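Ultraspiracle (Drosophila melanogaster, PDB 1HG4) acts as a nuclear hormone receptor transcription factor, whose ligand-binding domain here holds a phospholipid and is locked in an inactive conformation. Local coordinates at residues C25-L30 / V56-F61; F32-P37 / I252-P257; W89-I94 / S238-C243; S179-I184 / Q228-L233. All blocks are in the same frame, centred on the assembly; numbering follows the deposited sequence.

Interaction 1 (C25-L30 / V56-F61); sequences CGDRAL and VNKQLF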
# COMPACT_ATOMS: atom_id res chain seq x y z
N CYS A 25 10.85 -31.41 -10.51
CA CYS A 25 10.74 -31.99 -9.18
C CYS A 25 10.71 -33.52 -9.20
O CYS A 25 10.81 -34.17 -8.16
CB CYS A 25 9.50 -31.44 -8.47
SG CYS A 25 9.62 -29.66 -8.18
N GLY A 26 10.59 -34.09 -10.39
CA GLY A 26 10.52 -35.53 -10.50
C GLY A 26 9.36 -36.12 -9.71
O GLY A 26 8.19 -35.73 -9.90
N ASP A 27 9.70 -37.03 -8.80
CA ASP A 27 8.71 -37.70 -7.96
C ASP A 27 8.65 -37.19 -6.52
O ASP A 27 7.95 -37.76 -5.69
CB ASP A 27 8.98 -39.21 -7.96
CG ASP A 27 8.61 -39.86 -9.28
OD1 ASP A 27 7.46 -39.68 -9.72
OD2 ASP A 27 9.48 -40.54 -9.87
N ARG A 28 9.39 -36.13 -6.21
CA ARG A 28 9.39 -35.57 -4.86
C ARG A 28 7.96 -35.14 -4.50
O ARG A 28 7.20 -34.68 -5.35
CB ARG A 28 10.36 -34.38 -4.78
CG ARG A 28 11.83 -34.77 -4.81
CD ARG A 28 12.67 -33.73 -5.54
NE ARG A 28 14.11 -34.00 -5.47
CZ ARG A 28 14.84 -33.85 -4.36
NH1 ARG A 28 14.26 -33.45 -3.23
NH2 ARG A 28 16.14 -34.10 -4.38
N ALA A 29 7.60 -35.29 -3.23
CA ALA A 29 6.26 -34.94 -2.80
C ALA A 29 6.20 -34.47 -1.37
O ALA A 29 7.01 -34.85 -0.53
CB ALA A 29 5.35 -36.16 -2.96
N LEU A 30 5.22 -33.61 -1.11
CA LEU A 30 4.96 -33.08 0.23
C LEU A 30 3.81 -33.99 0.70
O LEU A 30 2.68 -33.89 0.22
CB LEU A 30 4.49 -31.61 0.12
CG LEU A 30 4.12 -30.76 1.33
CD1 LEU A 30 3.92 -31.62 2.56
CD2 LEU A 30 5.21 -29.74 1.58
N VAL A 56 -1.79 -35.59 -5.40
CA VAL A 56 -1.87 -34.29 -4.76
C VAL A 56 -0.59 -33.94 -4.01
O VAL A 56 -0.14 -32.80 -4.07
CB VAL A 56 -3.07 -34.24 -3.79
CG1 VAL A 56 -3.15 -32.88 -3.13
CG2 VAL A 56 -4.34 -34.50 -4.55
N ASN A 57 0.02 -34.91 -3.31
CA ASN A 57 1.24 -34.63 -2.57
C ASN A 57 2.39 -34.20 -3.48
O ASN A 57 3.27 -33.44 -3.07
CB ASN A 57 1.67 -35.84 -1.71
CG ASN A 57 0.73 -36.10 -0.53
OD1 ASN A 57 0.15 -35.19 0.04
ND2 ASN A 57 0.61 -37.37 -0.14
N LYS A 58 2.39 -34.69 -4.73
CA LYS A 58 3.42 -34.31 -5.69
C LYS A 58 3.15 -32.90 -6.22
O LYS A 58 4.07 -32.12 -6.44
CB LYS A 58 3.48 -35.31 -6.85
CG LYS A 58 3.99 -36.68 -6.45
CD LYS A 58 4.18 -37.61 -7.65
CE LYS A 58 4.67 -38.99 -7.18
NZ LYS A 58 4.97 -39.95 -8.29
N GLN A 59 1.88 -32.58 -6.43
CA GLN A 59 1.52 -31.26 -6.92
C GLN A 59 1.79 -30.22 -5.84
O GLN A 59 2.10 -29.07 -6.15
CB GLN A 59 0.05 -31.23 -7.34
CG GLN A 59 -0.23 -32.12 -8.55
CD GLN A 59 -1.64 -31.98 -9.08
OE1 GLN A 59 -2.47 -31.28 -8.50
NE2 GLN A 59 -1.91 -32.65 -10.19
N LEU A 60 1.69 -30.64 -4.58
CA LEU A 60 1.96 -29.74 -3.46
C LEU A 60 3.44 -29.39 -3.42
O LEU A 60 3.81 -28.23 -3.25
CB LEU A 60 1.55 -30.39 -2.13
CG LEU A 60 0.13 -30.13 -1.63
CD1 LEU A 60 -0.10 -30.94 -0.35
CD2 LEU A 60 -0.06 -28.64 -1.36
N PHE A 61 4.28 -30.41 -3.59
CA PHE A 61 5.73 -30.20 -3.59
C PHE A 61 6.07 -29.21 -4.69
O PHE A 61 6.82 -28.26 -4.48
CB PHE A 61 6.47 -31.52 -3.85
CG PHE A 61 7.96 -31.41 -3.71
CD1 PHE A 61 8.75 -31.04 -4.80
CD2 PHE A 61 8.57 -31.62 -2.47
CE1 PHE A 61 10.13 -30.88 -4.65
CE2 PHE A 61 9.96 -31.47 -2.32
CZ PHE A 61 10.74 -31.10 -3.41
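Phe61, Leu30 and Lys58 bury the most surface where the loop after helix 11-24 is laid on helix 46-68 of the nuclear receptor ligand-binding domain. Val56 on the same segment belongs to the lipid pocket. Phe61 has CG anti to its backbone N (chi1 -173°), which swings the ring out toward the loop. Arg28 CB sits over the centre of one ring face, 3.5 Å from the Phe61 centroid, in a CH-pi contact. Cys25 SG meets the same ring in its plane, at the edge, 3.8 Å from Phe61 CD1. The Arg28 chain bends at chi2 and its end leads away; the side chain also touches Pro271 and Pro272. An alanine in place of Phe61 removes the ring under Arg28 CB and beside Cys25 SG, and would probably loosen the loop on the helix.

Leu30 N donates to Asn57 O at 2.8 Å, from above the carbonyl plane. That oxygen also accepts the helical bond from Phe61 N, so two donors grip it. Leu30 CB rests on Leu60 CB at 3.9 Å, and its branch continues onto Leu261 and Phe262 of helix 258-266. Lys58 stretches its chain beyond CG and lies alongside Asp27. Lys58 NZ forms a salt bridge with Asp27 OD1 at 2.9 Å, approaching from above the carboxylate plane. Asp27 sits within a type II' beta turn from Cys25 to Arg28.

The bond to Asn57 O depends on no side chain, the apolar contacts lie inward, and the salt bridge at exposed Asp27 is probably more solvent-screened.

Interaction 2 (F32-P37 / I252-P257); sequences FLRVGP and ITSDRP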
# COMPACT_ATOMS: atom_id res chain seq x y z
N PHE A 32 1.11 -34.57 2.67
CA PHE A 32 0.11 -34.01 3.56
C PHE A 32 -1.12 -34.93 3.60
O PHE A 32 -1.72 -35.14 4.66
CB PHE A 32 -0.31 -32.61 3.07
CG PHE A 32 -1.30 -31.94 3.98
CD1 PHE A 32 -1.07 -31.86 5.34
CD2 PHE A 32 -2.47 -31.39 3.47
CE1 PHE A 32 -1.99 -31.24 6.19
CE2 PHE A 32 -3.39 -30.77 4.31
CZ PHE A 32 -3.16 -30.70 5.67
N LEU A 33 -1.49 -35.47 2.44
CA LEU A 33 -2.63 -36.36 2.37
C LEU A 33 -2.15 -37.79 2.46
O LEU A 33 -1.04 -38.12 2.04
CB LEU A 33 -3.39 -36.17 1.05
CG LEU A 33 -4.30 -34.95 0.88
CD1 LEU A 33 -3.54 -33.70 1.15
CD2 LEU A 33 -4.86 -34.93 -0.52
N ARG A 34 -3.00 -38.64 3.02
CA ARG A 34 -2.71 -40.06 3.17
C ARG A 34 -3.83 -40.69 3.98
O ARG A 34 -4.46 -40.04 4.82
CB ARG A 34 -1.37 -40.29 3.87
CG ARG A 34 -1.24 -39.57 5.18
CD ARG A 34 -0.30 -40.32 6.09
NE ARG A 34 -0.17 -39.61 7.37
CZ ARG A 34 0.75 -38.69 7.62
NH1 ARG A 34 1.64 -38.35 6.69
NH2 ARG A 34 0.77 -38.09 8.81
N VAL A 35 -4.08 -41.96 3.71
CA VAL A 35 -5.15 -42.67 4.40
C VAL A 35 -4.56 -43.44 5.57
O VAL A 35 -3.65 -44.24 5.40
CB VAL A 35 -5.93 -43.59 3.40
CG1 VAL A 35 -4.99 -44.18 2.38
CG2 VAL A 35 -6.64 -44.71 4.15
N GLY A 36 -5.07 -43.16 6.77
CA GLY A 36 -4.61 -43.83 7.97
C GLY A 36 -5.72 -44.67 8.58
O GLY A 36 -6.83 -44.68 8.05
N PRO A 37 -5.46 -45.38 9.69
CA PRO A 37 -6.49 -46.21 10.33
C PRO A 37 -7.72 -45.47 10.86
O PRO A 37 -8.65 -46.09 11.37
CB PRO A 37 -5.72 -46.93 11.43
CG PRO A 37 -4.64 -45.94 11.79
CD PRO A 37 -4.19 -45.48 10.42
N ILE A 252 -8.03 -37.78 6.00
CA ILE A 252 -6.94 -38.35 5.23
C ILE A 252 -5.77 -37.35 5.16
O ILE A 252 -4.97 -37.38 4.23
CB ILE A 252 -7.39 -38.68 3.80
CG1 ILE A 252 -8.12 -37.48 3.19
CG2 ILE A 252 -8.29 -39.89 3.82
CD1 ILE A 252 -8.58 -37.71 1.76
N THR A 253 -5.69 -36.48 6.16
CA THR A 253 -4.63 -35.48 6.22
C THR A 253 -3.63 -35.85 7.31
O THR A 253 -3.97 -36.57 8.26
CB THR A 253 -5.18 -34.09 6.55
OG1 THR A 253 -5.74 -34.10 7.88
CG2 THR A 253 -6.26 -33.70 5.56
N SER A 254 -2.42 -35.34 7.17
CA SER A 254 -1.34 -35.60 8.12
C SER A 254 -1.64 -35.07 9.52
O SER A 254 -2.39 -34.11 9.68
CB SER A 254 -0.05 -34.97 7.61
OG SER A 254 0.92 -34.95 8.63
N ASP A 255 -1.08 -35.68 10.55
CA ASP A 255 -1.33 -35.14 11.88
C ASP A 255 -0.48 -33.88 11.99
O ASP A 255 -0.83 -32.95 12.72
CB ASP A 255 -0.98 -36.15 12.97
CG ASP A 255 -2.08 -37.18 13.17
OD1 ASP A 255 -3.26 -36.76 13.21
OD2 ASP A 255 -1.77 -38.38 13.29
N ARG A 256 0.62 -33.85 11.25
CA ARG A 256 1.50 -32.68 11.27
C ARG A 256 0.82 -31.53 10.52
O ARG A 256 0.28 -31.71 9.43
CB ARG A 256 2.84 -33.00 10.61
CG ARG A 256 3.97 -32.20 11.17
CD ARG A 256 5.06 -33.11 11.66
NE ARG A 256 6.02 -33.44 10.61
CZ ARG A 256 6.98 -32.61 10.20
NH1 ARG A 256 7.09 -31.41 10.75
NH2 ARG A 256 7.82 -32.99 9.25
N PRO A 257 0.82 -30.33 11.12
CA PRO A 257 0.20 -29.17 10.48
C PRO A 257 0.93 -28.78 9.20
O PRO A 257 2.16 -28.69 9.17
CB PRO A 257 0.29 -28.09 11.56
CG PRO A 257 1.56 -28.45 12.27
CD PRO A 257 1.45 -29.95 12.40
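A single antiparallel beta bridge, Leu33 with Thr253, joins two loops of the ligand-binding domain: the one before helix 46-68 and the one linking helix 225-250 to helix 258-266. Phe32 comes first. Its carbonyl O accepts from Ser254 N at 2.6 Å, nearly along the C=O axis. Its ring, with CG anti to the backbone N, lies alongside Thr253, whose CB stands over one face toward the rim. Arg256 O meets the ring edge in plane.

Leu33 brings its CA to 3.2 Å from Ile252 O, a CA-H...O contact, while its side chain packs on Cys53 and Val56 of helix 46-68. Arg34 N then donates to Ile252 O at 2.6 Å, with an N-H...O angle of 160°. The Arg34 side chain starts in the crowded position (chi1 54°) and extends back, so that Ser254 CA lies over one face of its guanidinium. Val35 ends the contact loosely, on Ile252 CG2.

An alanine at Ser254 would remove the hydroxyl and probably leave the turn into helix 258-266 less firmly set. That hydroxyl makes an ST turn: Ser254 OG accepts from Arg256 N at 2.9 Å.

Interaction 3 (W89-I94 / S238-C243); sequences WIELLI and SISLKC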
# COMPACT_ATOMS: atom_id res chain seq x y z
N TRP A 89 -3.05 -22.90 -1.55
CA TRP A 89 -2.83 -24.24 -2.12
C TRP A 89 -4.02 -24.94 -2.78
O TRP A 89 -3.91 -25.36 -3.94
CB TRP A 89 -2.17 -25.18 -1.11
CG TRP A 89 -3.03 -25.82 -0.06
CD1 TRP A 89 -3.39 -25.30 1.15
CD2 TRP A 89 -3.56 -27.16 -0.09
NE1 TRP A 89 -4.09 -26.23 1.89
CE2 TRP A 89 -4.21 -27.38 1.15
CE3 TRP A 89 -3.54 -28.19 -1.04
CZ2 TRP A 89 -4.84 -28.59 1.47
CZ3 TRP A 89 -4.17 -29.40 -0.72
CH2 TRP A 89 -4.81 -29.59 0.53
N ILE A 90 -5.15 -25.08 -2.08
CA ILE A 90 -6.31 -25.73 -2.66
C ILE A 90 -6.80 -25.01 -3.92
O ILE A 90 -7.11 -25.66 -4.92
CB ILE A 90 -7.48 -25.84 -1.65
CG1 ILE A 90 -7.05 -26.69 -0.46
CG2 ILE A 90 -8.70 -26.48 -2.31
CD1 ILE A 90 -8.08 -26.77 0.63
N GLU A 91 -6.87 -23.68 -3.89
CA GLU A 91 -7.33 -22.93 -5.05
C GLU A 91 -6.39 -23.08 -6.24
O GLU A 91 -6.83 -23.08 -7.39
CB GLU A 91 -7.49 -21.45 -4.71
CG GLU A 91 -8.57 -21.15 -3.70
CD GLU A 91 -8.71 -19.67 -3.42
OE1 GLU A 91 -9.19 -18.92 -4.29
OE2 GLU A 91 -8.32 -19.25 -2.31
N LEU A 92 -5.10 -23.20 -5.96
CA LEU A 92 -4.13 -23.36 -7.03
C LEU A 92 -4.29 -24.73 -7.67
O LEU A 92 -4.25 -24.85 -8.89
CB LEU A 92 -2.69 -23.18 -6.50
CG LEU A 92 -2.33 -21.75 -6.06
CD1 LEU A 92 -0.94 -21.74 -5.42
CD2 LEU A 92 -2.36 -20.78 -7.25
N LEU A 93 -4.48 -25.76 -6.84
CA LEU A 93 -4.66 -27.12 -7.37
C LEU A 93 -5.94 -27.22 -8.20
O LEU A 93 -5.91 -27.72 -9.32
CB LEU A 93 -4.69 -28.16 -6.26
CG LEU A 93 -3.40 -28.31 -5.45
CD1 LEU A 93 -3.46 -29.58 -4.61
CD2 LEU A 93 -2.22 -28.37 -6.38
N ILE A 94 -7.04 -26.73 -7.66
CA ILE A 94 -8.32 -26.78 -8.35
C ILE A 94 -8.34 -25.99 -9.65
O ILE A 94 -9.05 -26.36 -10.58
CB ILE A 94 -9.47 -26.31 -7.44
CG1 ILE A 94 -9.64 -27.31 -6.30
CG2 ILE A 94 -10.78 -26.19 -8.23
CD1 ILE A 94 -10.71 -26.91 -5.30
N SER A 238 -15.00 -20.43 -3.34
CA SER A 238 -16.11 -21.14 -2.75
C SER A 238 -15.97 -22.66 -2.89
O SER A 238 -16.15 -23.39 -1.93
CB SER A 238 -17.42 -20.70 -3.41
OG SER A 238 -18.52 -21.28 -2.74
N ILE A 239 -15.65 -23.13 -4.09
CA ILE A 239 -15.48 -24.56 -4.35
C ILE A 239 -14.32 -25.09 -3.51
O ILE A 239 -14.39 -26.15 -2.91
CB ILE A 239 -15.20 -24.82 -5.85
CG1 ILE A 239 -16.42 -24.41 -6.68
CG2 ILE A 239 -14.86 -26.28 -6.06
CD1 ILE A 239 -16.20 -24.53 -8.16
N SER A 240 -13.25 -24.31 -3.49
CA SER A 240 -12.05 -24.64 -2.76
C SER A 240 -12.32 -24.83 -1.25
O SER A 240 -11.73 -25.70 -0.60
CB SER A 240 -11.00 -23.55 -3.01
OG SER A 240 -9.88 -23.66 -2.16
N LEU A 241 -13.22 -24.02 -0.69
CA LEU A 241 -13.55 -24.15 0.72
C LEU A 241 -14.30 -25.46 1.00
O LEU A 241 -14.09 -26.08 2.04
CB LEU A 241 -14.38 -22.94 1.18
CG LEU A 241 -13.59 -21.62 1.25
CD1 LEU A 241 -14.53 -20.43 1.49
CD2 LEU A 241 -12.55 -21.71 2.37
N LYS A 242 -15.16 -25.88 0.08
CA LYS A 242 -15.90 -27.14 0.26
C LYS A 242 -14.93 -28.32 0.17
O LYS A 242 -15.08 -29.30 0.92
CB LYS A 242 -16.98 -27.29 -0.81
CG LYS A 242 -17.80 -26.03 -1.05
CD LYS A 242 -18.47 -25.51 0.23
CE LYS A 242 -18.92 -24.05 0.06
NZ LYS A 242 -19.87 -23.91 -1.08
N CYS A 243 -13.93 -28.24 -0.72
CA CYS A 243 -12.95 -29.32 -0.85
C CYS A 243 -12.24 -29.53 0.47
O CYS A 243 -12.03 -30.67 0.91
CB CYS A 243 -11.90 -28.99 -1.92
SG CYS A 243 -12.50 -29.19 -3.56
O HOH W 1 -7.05 -22.64 -1.41
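Ser240 OG is pressed against helix 78-100. Its hydroxyl, anti to the backbone N (chi1 170°), reaches between two residues of that helix. Ile90 CG2 lies 3.1 Å from Ser240 OG, and Glu91 CG lies 3.2 Å from Ser240 OG. Ile94 also packs closely. Its extended branch ends in CD1, which comes 3.4 Å from Cys243 SG and also touches Ser240 CA. Ile90 CG2 adds a lighter contact with Cys243 CB.

The axes of segments 89-94 and 238-243 approach to 9.0 Å at 111°. The backbones come nearest at Glu91 and Ser240, and a small serine at this point is consistent with the close approach. Helices 78-100 and 225-250 belong to the layered helical sandwich of nuclear receptor ligand-binding domains. The crossing lies beside the lipid pocket: Trp89 and Cys243 line it. Ile90 CG1 also covers the centre of one face of the Trp89 ring.

The contact loosens at two places. Ile94 CD1 stands 4.3 Å from Ile239 CG2, at the apolar margin. Beside the Glu91 backbone, no direct hydrogen bond links the two segments. A water bridges them instead, accepting from Glu91 N at 2.7 Å and pairing with Ser240 OG at 3.1 Å. The helix is kinked here, since the N atoms of Ile90 and Glu91 lack a bond to the preceding turn. The water therefore satisfies a backbone N-H that the helix leaves over.

Interaction 4 (S179-I184 / Q228-L233); sequences SCLKAI and QLLLRL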
# COMPACT_ATOMS: atom_id res chain seq x y z
N SER A 179 -2.28 -18.38 -15.80
CA SER A 179 -1.10 -18.09 -15.00
C SER A 179 -1.33 -16.82 -14.20
O SER A 179 -0.96 -16.75 -13.03
CB SER A 179 0.11 -17.91 -15.88
OG SER A 179 0.47 -19.14 -16.47
N CYS A 180 -1.94 -15.81 -14.82
CA CYS A 180 -2.21 -14.54 -14.15
C CYS A 180 -3.21 -14.74 -13.00
O CYS A 180 -3.00 -14.24 -11.88
CB CYS A 180 -2.76 -13.50 -15.13
SG CYS A 180 -1.52 -12.77 -16.25
N LEU A 181 -4.29 -15.47 -13.26
CA LEU A 181 -5.27 -15.72 -12.21
C LEU A 181 -4.64 -16.44 -11.01
O LEU A 181 -4.92 -16.10 -9.85
CB LEU A 181 -6.45 -16.53 -12.76
CG LEU A 181 -7.34 -15.79 -13.77
CD1 LEU A 181 -8.48 -16.72 -14.21
CD2 LEU A 181 -7.92 -14.53 -13.13
N LYS A 182 -3.78 -17.40 -11.28
CA LYS A 182 -3.15 -18.15 -10.21
C LYS A 182 -2.21 -17.28 -9.39
O LYS A 182 -2.09 -17.44 -8.17
CB LYS A 182 -2.42 -19.36 -10.80
CG LYS A 182 -3.37 -20.35 -11.46
CD LYS A 182 -2.74 -21.72 -11.64
CE LYS A 182 -1.60 -21.70 -12.63
NZ LYS A 182 -1.03 -23.07 -12.82
N ALA A 183 -1.53 -16.35 -10.05
CA ALA A 183 -0.64 -15.47 -9.32
C ALA A 183 -1.49 -14.53 -8.46
O ALA A 183 -1.16 -14.29 -7.28
CB ALA A 183 0.25 -14.68 -10.31
N ILE A 184 -2.57 -13.99 -9.02
CA ILE A 184 -3.43 -13.09 -8.25
C ILE A 184 -3.81 -13.80 -6.94
O ILE A 184 -3.84 -13.18 -5.87
CB ILE A 184 -4.73 -12.70 -9.05
CG1 ILE A 184 -4.37 -11.77 -10.19
CG2 ILE A 184 -5.78 -12.04 -8.15
CD1 ILE A 184 -5.37 -11.76 -11.28
N GLN A 228 -14.60 -10.01 -16.41
CA GLN A 228 -15.20 -11.33 -16.48
C GLN A 228 -14.23 -12.41 -16.01
O GLN A 228 -14.63 -13.33 -15.29
CB GLN A 228 -15.65 -11.65 -17.90
N LEU A 229 -12.97 -12.32 -16.42
CA LEU A 229 -11.99 -13.32 -16.02
C LEU A 229 -11.86 -13.35 -14.51
O LEU A 229 -11.72 -14.42 -13.91
CB LEU A 229 -10.62 -13.03 -16.65
CG LEU A 229 -10.50 -13.18 -18.16
CD1 LEU A 229 -9.09 -12.88 -18.61
CD2 LEU A 229 -10.88 -14.58 -18.55
N LEU A 230 -11.91 -12.18 -13.89
CA LEU A 230 -11.77 -12.09 -12.45
C LEU A 230 -12.95 -12.68 -11.71
O LEU A 230 -12.80 -13.13 -10.57
CB LEU A 230 -11.54 -10.64 -12.03
CG LEU A 230 -10.21 -10.07 -12.52
CD1 LEU A 230 -10.06 -8.63 -12.07
CD2 LEU A 230 -9.05 -10.91 -12.00
N LEU A 231 -14.11 -12.70 -12.35
CA LEU A 231 -15.31 -13.27 -11.74
C LEU A 231 -15.16 -14.76 -11.40
O LEU A 231 -15.86 -15.28 -10.54
CB LEU A 231 -16.52 -13.10 -12.66
CG LEU A 231 -17.18 -11.73 -12.75
CD1 LEU A 231 -18.38 -11.81 -13.69
CD2 LEU A 231 -17.61 -11.27 -11.36
N ARG A 232 -14.25 -15.45 -12.08
CA ARG A 232 -14.05 -16.86 -11.80
C ARG A 232 -13.40 -17.08 -10.42
O ARG A 232 -13.56 -18.15 -9.83
CB ARG A 232 -13.17 -17.50 -12.88
CG ARG A 232 -13.80 -17.52 -14.27
CD ARG A 232 -15.12 -18.28 -14.27
NE ARG A 232 -16.27 -17.42 -13.98
CZ ARG A 232 -17.26 -17.74 -13.14
NH1 ARG A 232 -17.25 -18.90 -12.51
NH2 ARG A 232 -18.26 -16.89 -12.94
N LEU A 233 -12.69 -16.07 -9.91
CA LEU A 233 -12.01 -16.20 -8.62
C LEU A 233 -12.92 -16.52 -7.44
O LEU A 233 -12.60 -17.39 -6.62
CB LEU A 233 -11.20 -14.93 -8.31
CG LEU A 233 -9.99 -14.73 -9.24
CD1 LEU A 233 -9.25 -13.46 -8.83
CD2 LEU A 233 -9.08 -15.94 -9.17
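Leu181, Ile184, Leu230 and Leu233 share one first torsion, with the gamma carbon that carries the chain onward anti to the carbonyl carbon (chi1 -66° to -72°). In each, chi2 then carries CD1 outward along the chain. The extended ends touch in Ile184 and Leu233, whereas in Leu181 and Leu230 the side branch CD2 makes the contact. Leu181 CD2 lies 4.0 Å from Leu230 CD2, the two side chains crossing obliquely. Leu181 CD2 also rests 3.9 Å from Leu229 O, on the backbone of the opposite helix. Ile184 uses both its branches. Its CD1 meets Leu230 CD2 at 3.8 Å, and its CG2 meets Leu233 CD1, also at 3.8 Å. Ile184 crosses each of these leucines at about a right angle. Leu230 CD2 is thereby touched by both Leu181 and Ile184.

Helices 175-186 and 225-250 pack here within the helical sandwich of the nuclear receptor ligand-binding domain. The axes of segments 179-184 and 228-233 approach to 10.6 Å, with 48° between their N-to-C directions. At this distance the backbones stay apart, and branched side chains bridge the space. No hydrogen bond crosses between the segments, so the contact rests on apolar surface.

Ile184 also packs on Val207 and Tyr208 of helix 197-218, while Lys182, whose side chain starts away from the contact, forms a salt bridge with Glu18. Leu230 also packs on Lys195 of a neighbouring subunit.

Overall arrangement
From the N terminus, interaction 1 comes first and closes a short loop, tying the segment after helix 11-24 to helix 46-68. Interaction 2 starts inside that loop and joins the loop before helix 46-68 to the loop before helix 258-266, so the two cross along the chain. They also touch: Asn57 bonds to Phe32 and Leu33. Interaction 3 opens and closes within the span of interaction 2, joining helices 78-100 and 225-250. Its Trp89 packs against Leu60 of interaction 1 and Phe32 of interaction 2. Interaction 4 lies within the span of interaction 3 and joins helix 175-186 to helix 225-250. It is about 30 Å from interaction 2, centre to centre.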